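Local coordinates for protein cysteine protease (Listeria monocytogenes, PDB 5HU4) that cleaves the C-terminal sorting signal of surface proteins and, through a thioester intermediate, attaches them covalently to the cell wall, at residues V84-T89 and V122-L127. Sequence-based numbering, arbitrary orientation.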
loop_
_atom_site.group_PDB
_atom_site.type_symbol
_atom_site.label_atom_id
_atom_site.label_comp_id
_atom_site.label_asym_id
_atom_site.label_seq_id
_atom_site.Cartn_x
_atom_site.Cartn_y
_atom_site.Cartn_z
ATOM N N VAL A 84 -8.498 -7.144 -0.349
ATOM C CA VAL A 84 -8.001 -7.509 0.974
ATOM C C VAL A 84 -8.502 -8.885 1.399
ATOM O O VAL A 84 -9.705 -9.134 1.427
ATOM C CB VAL A 84 -8.419 -6.472 2.036
ATOM C CG1 VAL A 84 -7.993 -6.927 3.424
ATOM C CG2 VAL A 84 -7.829 -5.108 1.709
ATOM N N THR A 85 -7.572 -9.779 1.722
ATOM C CA THR A 85 -7.930 -11.137 2.114
ATOM C C THR A 85 -7.474 -11.464 3.533
ATOM O O THR A 85 -7.998 -12.382 4.161
ATOM C CB THR A 85 -7.336 -12.175 1.146
ATOM O OG1 THR A 85 -5.912 -12.020 1.084
ATOM C CG2 THR A 85 -7.923 -12.005 -0.245
ATOM N N GLU A 86 -6.501 -10.713 4.039
ATOM C CA GLU A 86 -6.035 -10.926 5.404
ATOM C C GLU A 86 -5.530 -9.633 6.044
ATOM O O GLU A 86 -4.873 -8.812 5.404
ATOM C CB GLU A 86 -4.950 -12.015 5.430
ATOM C CG GLU A 86 -3.514 -11.523 5.518
ATOM C CD GLU A 86 -2.506 -12.660 5.501
ATOM O OE1 GLU A 86 -2.270 -13.233 4.415
ATOM O OE2 GLU A 86 -1.952 -12.984 6.575
ATOM N N THR A 87 -5.894 -9.445 7.309
ATOM C CA THR A 87 -5.414 -8.328 8.109
ATOM C C THR A 87 -4.847 -8.880 9.410
ATOM O O THR A 87 -5.474 -9.721 10.054
ATOM C CB THR A 87 -6.529 -7.311 8.420
ATOM O OG1 THR A 87 -7.589 -7.965 9.130
ATOM C CG2 THR A 87 -7.081 -6.707 7.137
ATOM N N LYS A 88 -3.666 -8.414 9.799
ATOM C CA LYS A 88 -2.995 -8.982 10.960
ATOM C C LYS A 88 -2.030 -8.008 11.624
ATOM O O LYS A 88 -1.598 -7.027 11.019
ATOM C CB LYS A 88 -2.244 -10.253 10.558
ATOM C CG LYS A 88 -1.157 -10.023 9.517
ATOM C CD LYS A 88 -0.541 -11.334 9.054
ATOM C CE LYS A 88 0.368 -11.121 7.853
ATOM N NZ LYS A 88 0.761 -12.408 7.218
ATOM N N THR A 89 -1.705 -8.292 12.881
ATOM C CA THR A 89 -0.688 -7.545 13.607
ATOM C C THR A 89 0.502 -8.454 13.888
ATOM O O THR A 89 0.346 -9.535 14.454
ATOM C CB THR A 89 -1.230 -6.978 14.931
ATOM O OG1 THR A 89 -2.381 -6.166 14.670
ATOM C CG2 THR A 89 -0.167 -6.140 15.627
ATOM N N VAL A 122 -0.558 -5.365 9.303
ATOM C CA VAL A 122 -0.363 -5.800 7.927
ATOM C C VAL A 122 -1.688 -6.107 7.239
ATOM O O VAL A 122 -2.550 -6.785 7.800
ATOM C CB VAL A 122 0.538 -7.048 7.857
ATOM C CG1 VAL A 122 0.821 -7.419 6.410
ATOM C CG2 VAL A 122 1.838 -6.804 8.603
ATOM N N ALA A 123 -1.843 -5.597 6.021
ATOM C CA ALA A 123 -3.009 -5.896 5.202
ATOM C C ALA A 123 -2.571 -6.488 3.865
ATOM O O ALA A 123 -1.843 -5.849 3.102
ATOM C CB ALA A 123 -3.847 -4.647 4.985
ATOM N N VAL A 124 -3.014 -7.711 3.591
ATOM C CA VAL A 124 -2.665 -8.394 2.350
ATOM C C VAL A 124 -3.869 -8.471 1.417
ATOM O O VAL A 124 -4.975 -8.815 1.839
ATOM C CB VAL A 124 -2.134 -9.819 2.621
ATOM C CG1 VAL A 124 -2.018 -10.614 1.326
ATOM C CG2 VAL A 124 -0.795 -9.758 3.342
ATOM N N GLY A 125 -3.651 -8.138 0.148
ATOM C CA GLY A 125 -4.703 -8.213 -0.847
ATOM C C GLY A 125 -4.267 -8.970 -2.086
ATOM O O GLY A 125 -3.197 -8.709 -2.635
ATOM N N GLU A 126 -5.095 -9.913 -2.525
ATOM C CA GLU A 126 -4.809 -10.685 -3.730
ATOM C C GLU A 126 -5.261 -9.938 -4.981
ATOM O O GLU A 126 -6.314 -9.296 -4.981
ATOM C CB GLU A 126 -5.490 -12.054 -3.662
ATOM C CG GLU A 126 -5.067 -12.908 -2.478
ATOM C CD GLU A 126 -3.632 -13.378 -2.581
ATOM O OE1 GLU A 126 -3.145 -13.564 -3.717
ATOM O OE2 GLU A 126 -2.989 -13.565 -1.527
ATOM N N LEU A 127 -4.464 -10.024 -6.042
ATOM C CA LEU A 127 -4.803 -9.376 -7.304
ATOM C C LEU A 127 -6.056 -10.004 -7.898
ATOM O O LEU A 127 -6.166 -11.228 -7.987
ATOM C CB LEU A 127 -3.641 -9.469 -8.293
ATOM C CG LEU A 127 -3.806 -8.730 -9.623
ATOM C CD1 LEU A 127 -3.820 -7.221 -9.414
ATOM C CD2 LEU A 127 -2.709 -9.128 -10.602
HETATM O O HOH W 1 -4.551 -14.010 1.375
#
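T85 and E86 both turn their backbone N-H groups to the carbonyl of V124, which makes this a classic beta bulge in an otherwise regular antiparallel pairing. T85 N reaches V124 O at 2.8 Å in the carbonyl plane, while the longer bond from E86 N to V124 O, 3.3 Å, comes in tilted by 18°. V124 N returns a bond to E86 O, and beyond it K88 and V122 form a second hydrogen-bonded pair, with V122 N 2.6 Å from K88 O. Between these pairs the T87 CA-H points at V122 O.

Side-chain packing falls mostly on the face of E86, K88, V122 and V124. E86 lies alongside V124, its CG 3.6 Å from V124 CB; K88 does the same with V122, CG to CB 3.8 Å. K88 CG sits between the backbone N and the carbonyl carbon (chi1 61°), and the extended chain beyond it carries CE past V122 CG1. At the bulge, T85 crosses E126 at about a right angle, T85 CG2 resting 3.7 Å from E126 CG.

Within strand 78-91, K88 NZ donates to E86 OE2 at 2.8 Å in a salt bridge, meeting the oxygen from above the carboxylate plane.

The pair joins strands 78-91 and 119-132 of the sortase beta-barrel, with strand 105-111, which ends at the active-site C111, on the other side of 119-132; V124 also touches R105 and T107 there. The aliphatic stems of E86 and K88 thus lie against buried V124 and V122, while their charged ends probably offset each other's charge, and the bulge lets one carbonyl take two main-chain donors as the register slips by one.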